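Local atomic coordinates of MutT/nudix family protein (Enterococcus faecalis, PDB entry 2FML), a protein that is of unknown function but belongs to the MutT/Nudix family and probably binds a nucleotide-derived ligand, perhaps with DNA as well. Residues Q156-S161 with I167-K172. Sequence-based numbering, arbitrary orientation.
Sequences QHITLS and ITLDLK
Ile-158 and Leu-169 form an antiparallel hydrogen-bonded pair: Ile-158 N gives to Leu-169 O at 3.0 Å, and Leu-169 N returns a bond of 2.9 Å to Ile-158 O. Leu-160 and Ile-167 repeat the reciprocal pattern, so all four of these residues have both N-H and C=O engaged across the hairpin. The antiparallel strand axes, 4.6 Å apart at closest approach, fit this regular pairing. Past the end of strand 167-170, Leu-171 N donates to Gln-156 O at 2.7 Å, extending the bonding one step beyond the strand pair. Two of the acceptors on 167-170 and one on 157-161 also take CA-H...O contacts, for example His-157 CA on Leu-169 O.

Thr-159 and Thr-168 face each other as a non-hydrogen-bonded pair, and their hydroxyls bond to each other, OG1 to OG1 at 3.1 Å. Both place OG1 anti to the carbonyl carbon (chi1 -61° and -66°), which brings the two oxygens together. On the same face, the His-157 ring meets Asp-170 CA with its edge, CD2 at 3.6 Å, its plane turned 72° from the carboxylate. Asp-170 OD1 accepts from Lys-172 N at 2.7 Å, an Asx turn just where the strand ends, and also from Thr-173 N.

Ile-158, Leu-160, Ile-167 and Leu-169 make the other face apolar; Leu-171, just past the strand, brings CD2 to 4.1 Å from Ile-158 CG2. Helix 186-200 covers Leu-169 and Leu-171, while Leu-60 of strand 55-63 touches Leu-160 and Ile-167. Thr-168 bonds by its backbone to Leu-177. On its other edge, strand 157-162 pairs with strand 143-154, through backbone bonds of Thr-159 with Glu-152 and Ser-161 with Asn-150, joining this hairpin to the Nudix sheet.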
loop_
_atom_site.group_PDB
_atom_site.type_symbol
_atom_site.label_atom_id
_atom_site.label_comp_id
_atom_site.label_asym_id
_atom_site.label_seq_id
_atom_site.Cartn_x
_atom_site.Cartn_y
_atom_site.Cartn_z
ATOM N N GLN A 156 19.206 -4.523 -15.512
ATOM C CA GLN A 156 18.484 -4.696 -14.246
ATOM C C GLN A 156 18.813 -3.592 -13.219
ATOM O O GLN A 156 18.509 -3.722 -12.051
ATOM C CB GLN A 156 18.706 -6.108 -13.681
ATOM C CG GLN A 156 18.421 -7.263 -14.715
ATOM C CD GLN A 156 17.008 -7.198 -15.403
ATOM O OE1 GLN A 156 15.960 -7.268 -14.734
ATOM N NE2 GLN A 156 17.002 -7.072 -16.738
ATOM N N HIS A 157 19.428 -2.511 -13.703
ATOM C CA HIS A 157 19.880 -1.373 -12.893
ATOM C C HIS A 157 19.282 -0.114 -13.434
ATOM O O HIS A 157 18.983 -0.002 -14.586
ATOM C CB HIS A 157 21.418 -1.176 -12.941
ATOM C CG HIS A 157 22.184 -2.352 -12.443
ATOM N ND1 HIS A 157 23.264 -2.876 -13.114
ATOM C CD2 HIS A 157 21.986 -3.143 -11.370
ATOM C CE1 HIS A 157 23.708 -3.939 -12.462
ATOM N NE2 HIS A 157 22.943 -4.125 -11.403
ATOM N N ILE A 158 19.177 0.848 -12.547
ATOM C CA ILE A 158 18.805 2.208 -12.890
ATOM C C ILE A 158 19.814 3.149 -12.320
ATOM O O ILE A 158 20.343 2.915 -11.214
ATOM C CB ILE A 158 17.370 2.570 -12.380
ATOM C CG1 ILE A 158 17.181 2.352 -10.857
ATOM C CG2 ILE A 158 16.356 1.788 -13.148
ATOM C CD1 ILE A 158 15.759 2.842 -10.370
ATOM N N THR A 159 20.100 4.205 -13.057
ATOM C CA THR A 159 21.019 5.248 -12.602
ATOM C C THR A 159 20.233 6.599 -12.542
ATOM O O THR A 159 19.554 6.960 -13.473
ATOM C CB THR A 159 22.228 5.356 -13.596
ATOM O OG1 THR A 159 22.892 4.103 -13.596
ATOM C CG2 THR A 159 23.238 6.454 -13.219
ATOM N N LEU A 160 20.372 7.293 -11.429
ATOM C CA LEU A 160 19.918 8.630 -11.192
ATOM C C LEU A 160 21.135 9.521 -11.217
ATOM O O LEU A 160 22.076 9.337 -10.427
ATOM C CB LEU A 160 19.290 8.722 -9.800
ATOM C CG LEU A 160 18.546 7.563 -9.105
ATOM C CD1 LEU A 160 17.873 8.117 -7.841
ATOM C CD2 LEU A 160 17.513 6.892 -9.973
ATOM N N SER A 161 21.122 10.494 -12.113
ATOM C CA SER A 161 22.255 11.365 -12.255
ATOM C C SER A 161 21.913 12.834 -12.325
ATOM O O SER A 161 20.893 13.209 -12.866
ATOM C CB SER A 161 23.202 10.918 -13.390
ATOM O OG SER A 161 22.573 10.700 -14.636
ATOM N N ILE A 167 24.016 7.693 -8.711
ATOM C CA ILE A 167 23.371 6.708 -7.876
ATOM C C ILE A 167 22.832 5.639 -8.784
ATOM O O ILE A 167 22.030 5.927 -9.676
ATOM C CB ILE A 167 22.172 7.311 -7.093
ATOM C CG1 ILE A 167 22.668 8.483 -6.200
ATOM C CG2 ILE A 167 21.321 6.155 -6.442
ATOM C CD1 ILE A 167 21.617 9.418 -5.800
ATOM N N THR A 168 23.284 4.411 -8.540
ATOM C CA THR A 168 22.989 3.243 -9.365
ATOM C C THR A 168 22.446 2.194 -8.437
ATOM O O THR A 168 23.052 1.900 -7.425
ATOM C CB THR A 168 24.236 2.761 -10.113
ATOM O OG1 THR A 168 24.583 3.784 -11.034
ATOM C CG2 THR A 168 23.933 1.480 -10.959
ATOM N N LEU A 169 21.244 1.712 -8.770
ATOM C CA LEU A 169 20.471 0.783 -7.975
ATOM C C LEU A 169 20.138 -0.479 -8.755
ATOM O O LEU A 169 19.707 -0.421 -9.911
ATOM C CB LEU A 169 19.132 1.427 -7.536
ATOM C CG LEU A 169 19.185 2.785 -6.825
ATOM C CD1 LEU A 169 17.776 3.396 -6.581
ATOM C CD2 LEU A 169 20.129 2.696 -5.580
ATOM N N ASP A 170 20.235 -1.600 -8.050
ATOM C CA ASP A 170 19.838 -2.914 -8.542
ATOM C C ASP A 170 18.325 -3.090 -8.396
ATOM O O ASP A 170 17.821 -3.048 -7.274
ATOM C CB ASP A 170 20.549 -4.033 -7.755
ATOM C CG ASP A 170 20.319 -5.417 -8.382
ATOM O OD1 ASP A 170 19.169 -5.911 -8.473
ATOM O OD2 ASP A 170 21.312 -6.014 -8.817
ATOM N N LEU A 171 17.625 -3.259 -9.517
ATOM C CA LEU A 171 16.183 -3.445 -9.528
ATOM C C LEU A 171 15.651 -4.657 -8.790
ATOM O O LEU A 171 14.469 -4.653 -8.431
ATOM C CB LEU A 171 15.583 -3.423 -10.939
ATOM C CG LEU A 171 15.510 -2.041 -11.602
ATOM C CD1 LEU A 171 15.164 -2.175 -13.088
ATOM C CD2 LEU A 171 14.580 -1.024 -10.821
ATOM N N LYS A 172 16.483 -5.665 -8.545
ATOM C CA LYS A 172 16.008 -6.870 -7.836
ATOM C C LYS A 172 16.361 -6.882 -6.341
ATOM O O LYS A 172 15.610 -7.446 -5.552
ATOM C CB LYS A 172 16.441 -8.192 -8.522
ATOM C CG LYS A 172 16.230 -8.269 -10.055
ATOM C CD LYS A 172 14.707 -8.174 -10.423
ATOM C CE LYS A 172 14.376 -7.107 -11.540
ATOM N NZ LYS A 172 12.944 -6.619 -11.370
#